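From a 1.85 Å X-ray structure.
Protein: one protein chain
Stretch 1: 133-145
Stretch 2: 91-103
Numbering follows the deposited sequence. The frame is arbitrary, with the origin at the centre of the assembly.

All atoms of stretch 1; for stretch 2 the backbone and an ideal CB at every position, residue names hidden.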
# COMPACT_ATOMS: atom_id res chain seq x y z
N ALA A 133 15.16 9.37 5.08
CA ALA A 133 15.14 10.80 5.36
C ALA A 133 13.80 11.41 4.94
O ALA A 133 13.26 12.28 5.64
CB ALA A 133 16.29 11.49 4.63
N THR A 134 13.26 10.95 3.82
CA THR A 134 12.00 11.51 3.33
C THR A 134 10.85 11.11 4.24
O THR A 134 10.01 11.94 4.59
CB THR A 134 11.74 11.07 1.89
OG1 THR A 134 12.82 11.53 1.06
CG2 THR A 134 10.45 11.68 1.37
N TYR A 135 10.81 9.84 4.65
CA TYR A 135 9.77 9.42 5.57
C TYR A 135 9.82 10.22 6.86
O TYR A 135 8.79 10.70 7.35
CB TYR A 135 9.88 7.93 5.89
CG TYR A 135 8.75 7.51 6.80
CD1 TYR A 135 7.52 7.13 6.28
CD2 TYR A 135 8.90 7.56 8.19
CE1 TYR A 135 6.47 6.77 7.12
CE2 TYR A 135 7.85 7.21 9.03
CZ TYR A 135 6.65 6.82 8.48
OH TYR A 135 5.60 6.46 9.30
N GLU A 136 11.01 10.35 7.45
CA GLU A 136 11.13 11.08 8.70
C GLU A 136 10.70 12.53 8.53
O GLU A 136 10.00 13.08 9.39
CB GLU A 136 12.56 11.00 9.23
CG GLU A 136 12.71 11.63 10.61
CD GLU A 136 14.16 11.81 11.02
OE1 GLU A 136 14.72 10.89 11.64
OE2 GLU A 136 14.72 12.89 10.73
N ARG A 137 11.06 13.16 7.41
CA ARG A 137 10.68 14.56 7.19
C ARG A 137 9.17 14.71 7.08
O ARG A 137 8.56 15.53 7.78
CB ARG A 137 11.36 15.11 5.94
CG ARG A 137 11.01 16.57 5.68
CD ARG A 137 11.40 17.00 4.27
NE ARG A 137 12.43 16.13 3.71
CZ ARG A 137 12.32 15.52 2.55
NH1 ARG A 137 11.22 15.68 1.80
NH2 ARG A 137 13.31 14.74 2.12
N VAL A 138 8.53 13.96 6.17
CA VAL A 138 7.12 14.21 5.91
C VAL A 138 6.25 13.72 7.06
O VAL A 138 5.07 14.10 7.14
CB VAL A 138 6.67 13.58 4.58
CG1 VAL A 138 7.61 14.02 3.45
CG2 VAL A 138 6.60 12.06 4.70
N SER A 139 6.79 12.88 7.95
CA SER A 139 6.04 12.43 9.12
C SER A 139 5.68 13.59 10.03
O SER A 139 4.69 13.51 10.78
CB SER A 139 6.84 11.40 9.91
OG SER A 139 6.79 10.15 9.26
N THR A 140 6.47 14.65 10.01
CA THR A 140 6.24 15.84 10.81
C THR A 140 5.38 16.87 10.09
O THR A 140 5.12 17.93 10.65
CB THR A 140 7.57 16.49 11.20
OG1 THR A 140 8.04 17.28 10.10
CG2 THR A 140 8.62 15.44 11.54
N TYR A 141 4.96 16.60 8.85
CA TYR A 141 4.10 17.56 8.17
C TYR A 141 2.74 17.61 8.85
O TYR A 141 2.35 16.70 9.58
CB TYR A 141 3.93 17.19 6.69
CG TYR A 141 5.13 17.48 5.81
CD1 TYR A 141 6.32 17.96 6.34
CD2 TYR A 141 5.07 17.27 4.44
CE1 TYR A 141 7.41 18.22 5.53
CE2 TYR A 141 6.15 17.52 3.61
CZ TYR A 141 7.32 17.99 4.16
OH TYR A 141 8.39 18.24 3.33
N ARG A 142 2.02 18.66 8.62
CA ARG A 142 0.74 18.76 9.26
C ARG A 142 -0.30 17.85 8.70
O ARG A 142 -0.20 17.36 7.62
CB ARG A 142 0.23 20.16 9.29
CG ARG A 142 0.05 20.86 7.98
CD ARG A 142 0.63 22.27 8.09
NE ARG A 142 0.67 22.96 6.80
CZ ARG A 142 -0.36 23.04 5.97
NH1 ARG A 142 -1.50 22.48 6.29
NH2 ARG A 142 -0.24 23.68 4.83
N ASP A 143 -1.32 17.64 9.49
CA ASP A 143 -2.43 16.82 9.03
C ASP A 143 -3.41 17.65 8.22
O ASP A 143 -3.50 18.87 8.34
CB ASP A 143 -3.16 16.19 10.22
CG ASP A 143 -2.24 15.41 11.12
OD1 ASP A 143 -1.36 14.70 10.58
OD2 ASP A 143 -2.39 15.49 12.36
N LEU A 144 -4.17 16.95 7.38
CA LEU A 144 -5.31 17.56 6.70
C LEU A 144 -6.25 18.19 7.72
O LEU A 144 -6.43 17.67 8.82
CB LEU A 144 -6.09 16.49 5.92
CG LEU A 144 -5.41 15.87 4.69
CD1 LEU A 144 -6.07 14.54 4.29
CD2 LEU A 144 -5.46 16.86 3.53
N LYS A 145 -6.84 19.32 7.35
CA LYS A 145 -8.01 19.80 8.07
C LYS A 145 -9.22 19.01 7.61
O LYS A 145 -9.28 18.53 6.47
CB LYS A 145 -8.25 21.29 7.84
CG LYS A 145 -7.14 22.21 8.31
CD LYS A 145 -7.47 23.65 7.94
CE LYS A 145 -6.40 24.61 8.41
NZ LYS A 145 -5.04 24.10 8.08
N UNK A 91 0.63 4.91 8.62
CA UNK A 91 0.82 6.01 9.54
C UNK A 91 0.51 7.40 8.97
O UNK A 91 0.26 8.31 9.76
CB UNK A 91 2.27 5.99 10.04
N UNK A 92 0.54 7.59 7.65
CA UNK A 92 0.45 8.93 7.07
C UNK A 92 -0.89 9.19 6.39
O UNK A 92 -1.01 10.12 5.59
CB UNK A 92 1.58 9.14 6.06
N UNK A 93 -1.93 8.41 6.73
CA UNK A 93 -3.17 8.44 5.95
C UNK A 93 -3.81 9.82 5.94
O UNK A 93 -4.41 10.22 4.93
CB UNK A 93 -4.16 7.42 6.50
N UNK A 94 -3.70 10.57 7.04
CA UNK A 94 -4.34 11.88 7.14
C UNK A 94 -3.35 13.03 6.96
O UNK A 94 -3.68 14.17 7.32
CB UNK A 94 -5.04 12.01 8.49
N UNK A 95 -2.16 12.77 6.42
CA UNK A 95 -1.24 13.86 6.18
C UNK A 95 -1.66 14.66 4.95
O UNK A 95 -2.37 14.16 4.07
CB UNK A 95 0.18 13.33 6.01
N UNK A 96 -1.21 15.91 4.89
CA UNK A 96 -1.48 16.73 3.72
C UNK A 96 -0.89 16.07 2.47
O UNK A 96 0.02 15.23 2.54
CB UNK A 96 -0.91 18.14 3.91
N UNK A 97 -1.43 16.45 1.31
CA UNK A 97 -1.03 15.81 0.06
C UNK A 97 0.47 15.99 -0.21
O UNK A 97 1.10 15.10 -0.79
CB UNK A 97 -1.84 16.38 -1.10
N UNK A 98 1.04 17.11 0.24
CA UNK A 98 2.47 17.39 0.04
C UNK A 98 3.35 16.28 0.61
O UNK A 98 4.38 15.93 0.02
CB UNK A 98 2.84 18.73 0.69
N UNK A 99 2.96 15.72 1.76
CA UNK A 99 3.71 14.60 2.33
C UNK A 99 3.74 13.42 1.37
O UNK A 99 4.78 12.77 1.20
CB UNK A 99 3.10 14.17 3.67
N UNK A 100 2.61 13.13 0.73
CA UNK A 100 2.53 11.96 -0.14
C UNK A 100 3.21 12.19 -1.48
O UNK A 100 3.76 11.25 -2.07
CB UNK A 100 1.07 11.57 -0.37
N UNK A 101 3.15 13.41 -2.00
CA UNK A 101 3.87 13.71 -3.24
C UNK A 101 5.37 13.50 -3.03
O UNK A 101 6.05 12.87 -3.85
CB UNK A 101 3.59 15.14 -3.70
N UNK A 102 5.89 14.02 -1.91
CA UNK A 102 7.32 13.92 -1.64
C UNK A 102 7.74 12.48 -1.37
O UNK A 102 8.75 12.01 -1.92
CB UNK A 102 7.70 14.81 -0.45
N UNK A 103 6.99 11.74 -0.54
CA UNK A 103 7.34 10.34 -0.31
C UNK A 103 7.16 9.51 -1.57
O UNK A 103 7.97 8.63 -1.87
CB UNK A 103 6.49 9.76 0.82

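At position 91 CA-to-CB points toward stretch 1, and the ideal CB lies 3.4 Å from Tyr135 OH. A short polar side chain would suit the hydroxyl. The residue is Asn91, whose ND2 donates to Tyr135 OH at 3.1 Å.

Position 92 also points toward stretch 1, but nothing there lies within 5.5 Å of its CB, so a longer apolar chain could fill the gap before Tyr135 and Val138. Leu92 does so: CD1 lies 3.7 Å from Tyr135 CE1.

Position 93 points away and is loosely constrained; it is Arg93.

At 94 the CB points sideways, 4.9 Å from Asp143 CB, while the backbone does the work, so many residues would serve. Tyr94 leads its ring away; its O accepts from Leu144 N at 2.8 Å.

Position 95 has extended angles (-76/158) and a CA 4.3 Å from that of Asp143, in a single beta bridge. Its CB points away, yet Asp143 OD1 and the carbonyls of Ser139 and Tyr141 gather nearby, favouring a long cationic chain. Lys95 curls back through two m rotamers: NZ reaches Tyr141 O at 2.6 Å, Asp143 OD1 at 3.0 Å in a salt bridge, and Ser139 O at 3.2 Å in a weak bond.

At 96 the backbone N donates to Arg142 O at 3.3 Å, and the CB lies 4.7 Å from Leu144 CD2. A branched aliphatic or another medium apolar residue would fit. Ile96 places CG1 4.2 Å from Tyr141 CB and CG2 4.4 Å from Leu144 CD2.

Position 97 points away and is permissive; it is Gln97.

At 98 the CB is 4.6 Å from Tyr141 CE2, and a long polar chain could follow the ring toward its hydroxyl. Lys98 brings NZ to 3.5 Å from Tyr141 OH.

Position 99 is tight: its CB is 3.7 Å from Val138 CB and 3.8 Å from Tyr141 CD2, favouring a small residue. Ala99 packs its methyl against both.

Positions 100 and 101, pointing away and out of reach respectively, are His100 and Val101.

Position 102 points toward stretch 1, its CB 4.3 Å from Arg137 NH1, with Tyr141 OH also accessible; an acid or an amide would suit. Glu102 OE1 accepts from Tyr141 OH at 2.5 Å and salt-bridges Arg137 NH1 at 2.9 Å.

At 103 methyls of Thr134 and Val138 lie within 4.5 Å of the CB, inviting an aliphatic. Leu103 sets CD1 3.7 Å from Thr134 CG2 and CD2 4.0 Å from Tyr135 CD1, at the ring edge.

Stretch 2 (91-103) NLRYKIQKAHVEL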
# COMPACT_ATOMS: atom_id res chain seq x y z
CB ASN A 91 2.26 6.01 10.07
CG ASN A 91 2.61 4.70 10.74
OD1 ASN A 91 1.77 4.10 11.40
ND2 ASN A 91 3.83 4.23 10.54
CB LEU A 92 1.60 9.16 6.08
CG LEU A 92 3.00 8.93 6.65
CD1 LEU A 92 4.05 9.16 5.56
CD2 LEU A 92 3.25 9.83 7.83
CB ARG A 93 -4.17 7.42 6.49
CG ARG A 93 -5.37 7.27 5.55
CD ARG A 93 -6.38 6.26 6.05
NE ARG A 93 -5.89 4.88 6.01
CZ ARG A 93 -5.81 4.13 4.91
NH1 ARG A 93 -6.18 4.61 3.72
NH2 ARG A 93 -5.34 2.90 5.01
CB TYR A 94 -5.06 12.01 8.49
CG TYR A 94 -6.38 11.29 8.50
CD1 TYR A 94 -6.44 9.93 8.78
CD2 TYR A 94 -7.56 11.95 8.19
CE1 TYR A 94 -7.67 9.25 8.78
CE2 TYR A 94 -8.79 11.28 8.18
CZ TYR A 94 -8.83 9.93 8.48
OH TYR A 94 -10.04 9.26 8.48
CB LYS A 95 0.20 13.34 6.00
CG LYS A 95 0.82 12.78 7.28
CD LYS A 95 1.06 13.89 8.28
CE LYS A 95 1.53 13.34 9.62
NZ LYS A 95 1.64 14.44 10.61
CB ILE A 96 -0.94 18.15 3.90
CG1 ILE A 96 0.55 18.12 4.29
CG2 ILE A 96 -1.77 18.91 4.93
CD1 ILE A 96 1.21 19.48 4.29
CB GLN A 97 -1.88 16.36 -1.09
CG GLN A 97 -1.53 15.82 -2.48
CD GLN A 97 -1.74 14.32 -2.62
OE1 GLN A 97 -2.44 13.69 -1.82
NE2 GLN A 97 -1.14 13.74 -3.66
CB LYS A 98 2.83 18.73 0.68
CG LYS A 98 4.25 19.22 0.47
CD LYS A 98 4.52 20.40 1.41
CE LYS A 98 5.68 21.26 0.96
NZ LYS A 98 7.01 20.73 1.38
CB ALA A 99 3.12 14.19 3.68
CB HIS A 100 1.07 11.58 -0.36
CG HIS A 100 0.41 11.09 0.88
ND1 HIS A 100 -0.37 11.89 1.69
CD2 HIS A 100 0.44 9.87 1.48
CE1 HIS A 100 -0.81 11.19 2.72
NE2 HIS A 100 -0.33 9.96 2.62
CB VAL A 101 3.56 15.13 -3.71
CG1 VAL A 101 4.49 15.53 -4.85
CG2 VAL A 101 2.10 15.22 -4.15
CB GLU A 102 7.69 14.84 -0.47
CG GLU A 102 7.46 16.31 -0.79
CD GLU A 102 7.98 17.26 0.27
OE1 GLU A 102 8.63 16.81 1.24
OE2 GLU A 102 7.72 18.47 0.12
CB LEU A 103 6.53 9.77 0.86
CG LEU A 103 7.03 8.47 1.50
CD1 LEU A 103 8.48 8.55 1.93
CD2 LEU A 103 6.19 8.15 2.68
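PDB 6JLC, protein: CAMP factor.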